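Local coordinates for protein alpha-11 giardin (Giardia intestinalis, PDB 2II2) that binds calcium and probably acidic phospholipids as an annexin-family protein, and may take part in parasite attachment and cytoskeletal remodelling, at residues A[241-246]-A[253-258]; A[272-277]-A[281-286]. All coordinates share one frame; numbering follows the deposited sequence.

Contact 1 of 2, residues A[241-246]-A[253-258]; sequences HSAVET and YEQAAR. With SO4 (sulfate ion), chain C.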
loop_
_atom_site.group_PDB
_atom_site.type_symbol
_atom_site.label_atom_id
_atom_site.label_comp_id
_atom_site.label_asym_id
_atom_site.label_seq_id
_atom_site.Cartn_x
_atom_site.Cartn_y
_atom_site.Cartn_z
ATOM N N HIS A 241 6.325 5.537 5.827
ATOM C CA HIS A 241 6.587 6.618 6.791
ATOM C C HIS A 241 5.323 6.932 7.612
ATOM O O HIS A 241 5.344 7.033 8.852
ATOM C CB HIS A 241 7.065 7.888 6.059
ATOM C CG HIS A 241 7.390 9.024 6.987
ATOM N ND1 HIS A 241 8.366 8.935 7.957
ATOM C CD2 HIS A 241 6.872 10.270 7.095
ATOM C CE1 HIS A 241 8.437 10.073 8.621
ATOM N NE2 HIS A 241 7.537 10.900 8.119
ATOM N N SER A 242 4.205 7.056 6.896
ATOM C CA SER A 242 2.946 7.369 7.546
ATOM C C SER A 242 2.556 6.307 8.578
ATOM O O SER A 242 1.922 6.628 9.593
ATOM C CB SER A 242 1.862 7.535 6.493
ATOM O OG SER A 242 0.656 7.941 7.093
ATOM N N ALA A 243 2.936 5.056 8.326
ATOM C CA ALA A 243 2.713 3.959 9.271
ATOM C C ALA A 243 3.662 4.068 10.461
ATOM O O ALA A 243 3.246 3.990 11.627
ATOM C CB ALA A 243 2.901 2.640 8.594
ATOM N N VAL A 244 4.948 4.274 10.159
ATOM C CA VAL A 244 5.944 4.390 11.220
ATOM C C VAL A 244 5.629 5.486 12.261
ATOM O O VAL A 244 5.806 5.278 13.459
ATOM C CB VAL A 244 7.360 4.565 10.554
ATOM C CG1 VAL A 244 8.404 4.998 11.538
ATOM C CG2 VAL A 244 7.783 3.293 9.846
ATOM N N GLU A 245 5.175 6.634 11.753
ATOM C CA GLU A 245 4.877 7.775 12.613
ATOM C C GLU A 245 3.505 7.703 13.273
ATOM O O GLU A 245 3.183 8.546 14.090
ATOM C CB GLU A 245 4.996 9.083 11.832
ATOM C CG GLU A 245 6.393 9.416 11.357
ATOM C CD GLU A 245 6.549 10.905 11.070
ATOM O OE1 GLU A 245 5.647 11.485 10.410
ATOM O OE2 GLU A 245 7.579 11.494 11.477
ATOM N N THR A 246 2.725 6.668 12.969
ATOM C CA THR A 246 1.430 6.498 13.635
ATOM C C THR A 246 1.692 6.048 15.077
ATOM O O THR A 246 2.383 5.062 15.311
ATOM C CB THR A 246 0.621 5.438 12.904
ATOM O OG1 THR A 246 0.253 5.967 11.627
ATOM C CG2 THR A 246 -0.656 5.060 13.656
ATOM N N TYR A 253 1.263 -1.078 12.940
ATOM C CA TYR A 253 1.701 -2.390 12.520
ATOM C C TYR A 253 0.802 -2.950 11.422
ATOM O O TYR A 253 1.296 -3.584 10.473
ATOM C CB TYR A 253 1.723 -3.372 13.698
ATOM C CG TYR A 253 2.902 -3.242 14.630
ATOM C CD1 TYR A 253 3.021 -2.125 15.479
ATOM C CD2 TYR A 253 3.863 -4.262 14.721
ATOM C CE1 TYR A 253 4.088 -2.007 16.363
ATOM C CE2 TYR A 253 4.949 -4.145 15.635
ATOM C CZ TYR A 253 5.021 -3.024 16.450
ATOM O OH TYR A 253 6.073 -2.898 17.320
ATOM N N GLU A 254 -0.501 -2.687 11.536
ATOM C CA GLU A 254 -1.432 -3.083 10.484
ATOM C C GLU A 254 -1.047 -2.486 9.136
ATOM O O GLU A 254 -1.000 -3.183 8.111
ATOM C CB GLU A 254 -2.827 -2.621 10.883
ATOM C CG GLU A 254 -3.910 -2.802 9.908
ATOM C CD GLU A 254 -5.185 -2.087 10.332
ATOM O OE1 GLU A 254 -5.129 -1.078 11.090
ATOM O OE2 GLU A 254 -6.257 -2.532 9.874
ATOM N N GLN A 255 -0.813 -1.185 9.125
ATOM C CA GLN A 255 -0.439 -0.480 7.893
ATOM C C GLN A 255 0.907 -0.971 7.370
ATOM O O GLN A 255 1.063 -1.279 6.159
ATOM C CB GLN A 255 -0.386 1.022 8.147
ATOM C CG GLN A 255 -1.732 1.619 8.459
ATOM C CD GLN A 255 -1.606 3.013 9.011
ATOM O OE1 GLN A 255 -0.675 3.752 8.660
ATOM N NE2 GLN A 255 -2.594 3.422 9.787
ATOM N N ALA A 256 1.896 -1.101 8.255
ATOM C CA ALA A 256 3.208 -1.534 7.818
ATOM C C ALA A 256 3.155 -2.955 7.235
ATOM O O ALA A 256 3.851 -3.262 6.275
ATOM C CB ALA A 256 4.193 -1.438 8.949
ATOM N N ALA A 257 2.347 -3.828 7.853
ATOM C CA ALA A 257 2.191 -5.192 7.364
ATOM C C ALA A 257 1.609 -5.193 5.950
ATOM O O ALA A 257 2.087 -5.920 5.072
ATOM C CB ALA A 257 1.324 -6.001 8.314
ATOM N N ARG A 258 0.575 -4.384 5.721
ATOM C CA ARG A 258 -0.042 -4.342 4.400
ATOM C C ARG A 258 0.880 -3.785 3.323
ATOM O O ARG A 258 1.002 -4.361 2.240
ATOM C CB ARG A 258 -1.323 -3.535 4.478
ATOM C CG ARG A 258 -2.001 -3.347 3.148
ATOM C CD ARG A 258 -3.275 -2.516 3.230
ATOM N NE ARG A 258 -3.050 -1.149 3.684
ATOM C CZ ARG A 258 -3.470 -0.647 4.837
ATOM N NH1 ARG A 258 -4.085 -1.396 5.760
ATOM N NH2 ARG A 258 -3.249 0.627 5.075
HETATM S S SO4 C . 7.682 14.949 7.014
HETATM O O1 SO4 C . 6.890 15.917 7.768
HETATM O O2 SO4 C . 8.858 14.587 7.799
HETATM O O3 SO4 C . 6.880 13.756 6.753
HETATM O O4 SO4 C . 8.107 15.534 5.745
HETATM O O HOH W 1 -1.330 6.427 8.198
HETATM O O HOH W 2 -2.385 6.162 10.917
#

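Contact 2 of 2, residues A[272-277]-A[281-286]; sequences VHYACW and RDDILS. With SO4 (sulfate ion), chain C.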
loop_
_atom_site.group_PDB
_atom_site.type_symbol
_atom_site.label_atom_id
_atom_site.label_comp_id
_atom_site.label_asym_id
_atom_site.label_seq_id
_atom_site.Cartn_x
_atom_site.Cartn_y
_atom_site.Cartn_z
ATOM N N VAL A 272 15.123 3.830 -0.932
ATOM C CA VAL A 272 15.817 4.980 -1.548
ATOM C C VAL A 272 15.093 6.269 -1.193
ATOM O O VAL A 272 15.699 7.253 -0.787
ATOM C CB VAL A 272 15.874 4.829 -3.105
ATOM C CG1 VAL A 272 16.469 6.078 -3.761
ATOM C CG2 VAL A 272 16.685 3.588 -3.513
ATOM N N HIS A 273 13.781 6.265 -1.408
ATOM C CA HIS A 273 12.966 7.432 -1.152
ATOM C C HIS A 273 12.703 7.649 0.308
ATOM O O HIS A 273 12.416 8.766 0.720
ATOM C CB HIS A 273 11.645 7.318 -1.873
ATOM C CG HIS A 273 11.804 7.182 -3.337
ATOM N ND1 HIS A 273 12.097 8.251 -4.149
ATOM C CD2 HIS A 273 11.733 6.097 -4.140
ATOM C CE1 HIS A 273 12.174 7.831 -5.399
ATOM N NE2 HIS A 273 11.947 6.533 -5.425
ATOM N N TYR A 274 12.737 6.580 1.088
ATOM C CA TYR A 274 12.494 6.717 2.507
ATOM C C TYR A 274 13.585 7.545 3.189
ATOM O O TYR A 274 13.365 8.146 4.248
ATOM C CB TYR A 274 12.350 5.334 3.163
ATOM C CG TYR A 274 11.957 5.408 4.624
ATOM C CD1 TYR A 274 10.623 5.342 5.026
ATOM C CD2 TYR A 274 12.918 5.595 5.641
ATOM C CE1 TYR A 274 10.282 5.441 6.385
ATOM C CE2 TYR A 274 12.577 5.705 6.974
ATOM C CZ TYR A 274 11.254 5.624 7.336
ATOM O OH TYR A 274 10.889 5.734 8.640
ATOM N N ALA A 275 14.767 7.570 2.574
ATOM C CA ALA A 275 15.937 8.235 3.149
ATOM C C ALA A 275 15.694 9.710 3.539
ATOM O O ALA A 275 16.355 10.227 4.465
ATOM C CB ALA A 275 17.141 8.087 2.221
ATOM N N CYS A 276 14.705 10.341 2.895
ATOM C CA CYS A 276 14.131 11.658 3.238
ATOM C C CYS A 276 13.937 11.737 4.763
ATOM O O CYS A 276 14.282 12.729 5.427
ATOM C CB CYS A 276 12.751 11.863 2.499
ATOM S SG CYS A 276 11.878 13.369 2.862
ATOM N N TRP A 277 13.401 10.656 5.312
ATOM C CA TRP A 277 12.888 10.612 6.692
ATOM C C TRP A 277 13.813 9.897 7.666
ATOM O O TRP A 277 13.784 10.114 8.872
ATOM C CB TRP A 277 11.510 9.960 6.684
ATOM C CG TRP A 277 10.512 10.775 5.921
ATOM C CD1 TRP A 277 10.059 12.007 6.265
ATOM C CD2 TRP A 277 9.869 10.439 4.685
ATOM N NE1 TRP A 277 9.168 12.465 5.328
ATOM C CE2 TRP A 277 9.024 11.519 4.352
ATOM C CE3 TRP A 277 9.912 9.318 3.837
ATOM C CZ2 TRP A 277 8.248 11.534 3.189
ATOM C CZ3 TRP A 277 9.143 9.333 2.695
ATOM C CH2 TRP A 277 8.308 10.427 2.382
ATOM N N ARG A 281 15.903 0.750 7.121
ATOM C CA ARG A 281 16.301 -0.377 7.935
ATOM C C ARG A 281 16.355 -0.003 9.417
ATOM O O ARG A 281 15.839 -0.725 10.260
ATOM C CB ARG A 281 17.652 -0.918 7.465
ATOM C CG ARG A 281 18.251 -1.984 8.379
ATOM C CD ARG A 281 19.654 -2.434 7.953
ATOM N NE ARG A 281 19.650 -3.118 6.664
ATOM C CZ ARG A 281 20.405 -2.784 5.622
ATOM N NH1 ARG A 281 21.262 -1.765 5.696
ATOM N NH2 ARG A 281 20.315 -3.486 4.509
ATOM N N ASP A 282 16.992 1.118 9.723
ATOM C CA ASP A 282 17.140 1.537 11.117
ATOM C C ASP A 282 15.791 1.870 11.767
ATOM O O ASP A 282 15.564 1.596 12.946
ATOM C CB ASP A 282 18.075 2.750 11.229
ATOM C CG ASP A 282 19.490 2.479 10.684
ATOM O OD1 ASP A 282 19.870 1.304 10.465
ATOM O OD2 ASP A 282 20.220 3.474 10.478
ATOM N N ASP A 283 14.889 2.468 10.999
ATOM C CA ASP A 283 13.601 2.844 11.539
ATOM C C ASP A 283 12.671 1.655 11.752
ATOM O O ASP A 283 11.886 1.628 12.706
ATOM C CB ASP A 283 12.934 3.893 10.675
ATOM C CG ASP A 283 13.554 5.273 10.833
ATOM O OD1 ASP A 283 14.545 5.433 11.580
ATOM O OD2 ASP A 283 13.016 6.198 10.190
ATOM N N ILE A 284 12.767 0.638 10.905
ATOM C CA ILE A 284 12.024 -0.582 11.158
ATOM C C ILE A 284 12.481 -1.190 12.491
ATOM O O ILE A 284 11.660 -1.576 13.335
ATOM C CB ILE A 284 12.189 -1.578 9.977
ATOM C CG1 ILE A 284 11.419 -1.069 8.734
ATOM C CG2 ILE A 284 11.683 -2.942 10.379
ATOM C CD1 ILE A 284 11.825 -1.713 7.397
ATOM N N LEU A 285 13.800 -1.247 12.685
ATOM C CA LEU A 285 14.385 -1.776 13.914
ATOM C C LEU A 285 13.938 -0.987 15.132
ATOM O O LEU A 285 13.574 -1.565 16.172
ATOM C CB LEU A 285 15.924 -1.759 13.822
ATOM C CG LEU A 285 16.598 -2.827 12.938
ATOM C CD1 LEU A 285 18.071 -2.504 12.682
ATOM C CD2 LEU A 285 16.463 -4.206 13.557
ATOM N N SER A 286 13.965 0.341 15.026
ATOM C CA SER A 286 13.625 1.202 16.159
ATOM C C SER A 286 12.146 1.194 16.473
ATOM O O SER A 286 11.754 1.138 17.641
ATOM C CB SER A 286 14.048 2.645 15.888
ATOM O OG SER A 286 15.448 2.755 15.796
HETATM S S SO4 C . 7.682 14.949 7.014
HETATM O O1 SO4 C . 6.890 15.917 7.768
HETATM O O2 SO4 C . 8.858 14.587 7.799
HETATM O O3 SO4 C . 6.880 13.756 6.753
HETATM O O4 SO4 C . 8.107 15.534 5.745
#

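Contact 1 of 2, residues A[241-246]-A[253-258]
Thr246 OG1, 3.8 Å from Gln255 OE1 and too far for a direct bond, is gripped from two other directions. It donates to Ser242 O over 2.7 Å, and a water donates to it. The pair belongs to an antiparallel helical hairpin of the all-helical annexin fold: helix 232-244 ends here, and helix 249-263 runs back past it in roughly the opposite direction. The threonine hydroxyl meets the Ser242 oxygen in the carbonyl plane, with a C=O...O angle of 150°, and so folds the chain just beyond the helix back onto its last turn. OG1 can bend back this way because it stands beside its own backbone N (chi1 -69°).

The water on this hydroxyl also accepts from Gln255 NE2, 3.0 Å away, while a second water donates to Gln255 OE1 over 2.8 Å. That second water also pairs with Ser242 OG, a less certain link because the serine has two modelled conformers. Both ends of the glutamine amide are thus occupied, which should fix its flip, and the polar link between the helices is carried by water; no direct hydrogen bond crosses. Beyond CG the glutamine chain is extended, crossing the threonine side chain at about a right angle, and it also packs on Arg95 of helix 94-102.

Beneath this polar fringe the helices approach through Ala243, which lies against Gln255 and Ala256. Ala243 CA comes within 3.4 Å of Gln255 OE1, a close approach permitted by the small alanine. Ala256 also touches Phe288. Arg287 ties down the end of helix 232-244 and the turn after it by donating to the backbone oxygens of Val244 and Thr246. At the centre, Ala243 CB rests 3.7 Å from Gln255 CB and 4.3 Å from Ala256 CB.

Contact 2 of 2, residues A[272-277]-A[281-286]
A single hydrogen bond between side chains joins the short helix 270-274 to helix 280-287, across the turn between them in the annexin domain. Tyr274 OH donates to Asp283 OD2 over 2.7 Å. The carboxylate oxygen lies in the plane of the tyrosine ring, at its edge, and receives the bond through its anti lone pair. Ring and carboxylate planes stand 81° apart, nearly perpendicular, and the oxygen comes in at the ring edge rather than over a face. Along that same edge OD2 also comes within 3.3 Å of Tyr274 CE2, and Asp283 CB sits 3.4 Å from Tyr274 OH. With CG anti to the backbone N (chi1 -174°), the tyrosine extends its ring across to the second helix.

Just past the tyrosine the chain turns: Trp277 N bonds to Tyr274 O at 2.7 Å. Trp277 carries its indole away from the aspartate, and Cys276 SG lies over the rim of one of its faces. Indole NE1 makes weak bonds to a sulfate, probably from the crystallisation liquor. Around the bond, His273 packs on helix 232-244, while Ile284 touches Phe240 of that helix and Cys302 and Leu303 of helix 298-306.

How the contacts relate
Contact 1 is the more deeply buried, its centre about 10 Å from the centre of the chain, against about 17 Å for the partly buried contact 2. Their chemistry differs too: Ala243 packs on Gln255 and Ala256 in contact 1, with water bridges at its margin, whereas contact 2 relies on one direct bond from a phenol to a carboxylate. They hold different helix pairs in series along the chain, yet they touch. In one of its two conformers the His241 ring stacks with that of Trp277; its weak bond to their shared sulfate is equally doubtful. The end of helix 232-244 thus meets helix 249-263 in contact 1 and also touches Tyr274 of contact 2, Val244 CG1 lying 3.9 Å from Tyr274 OH.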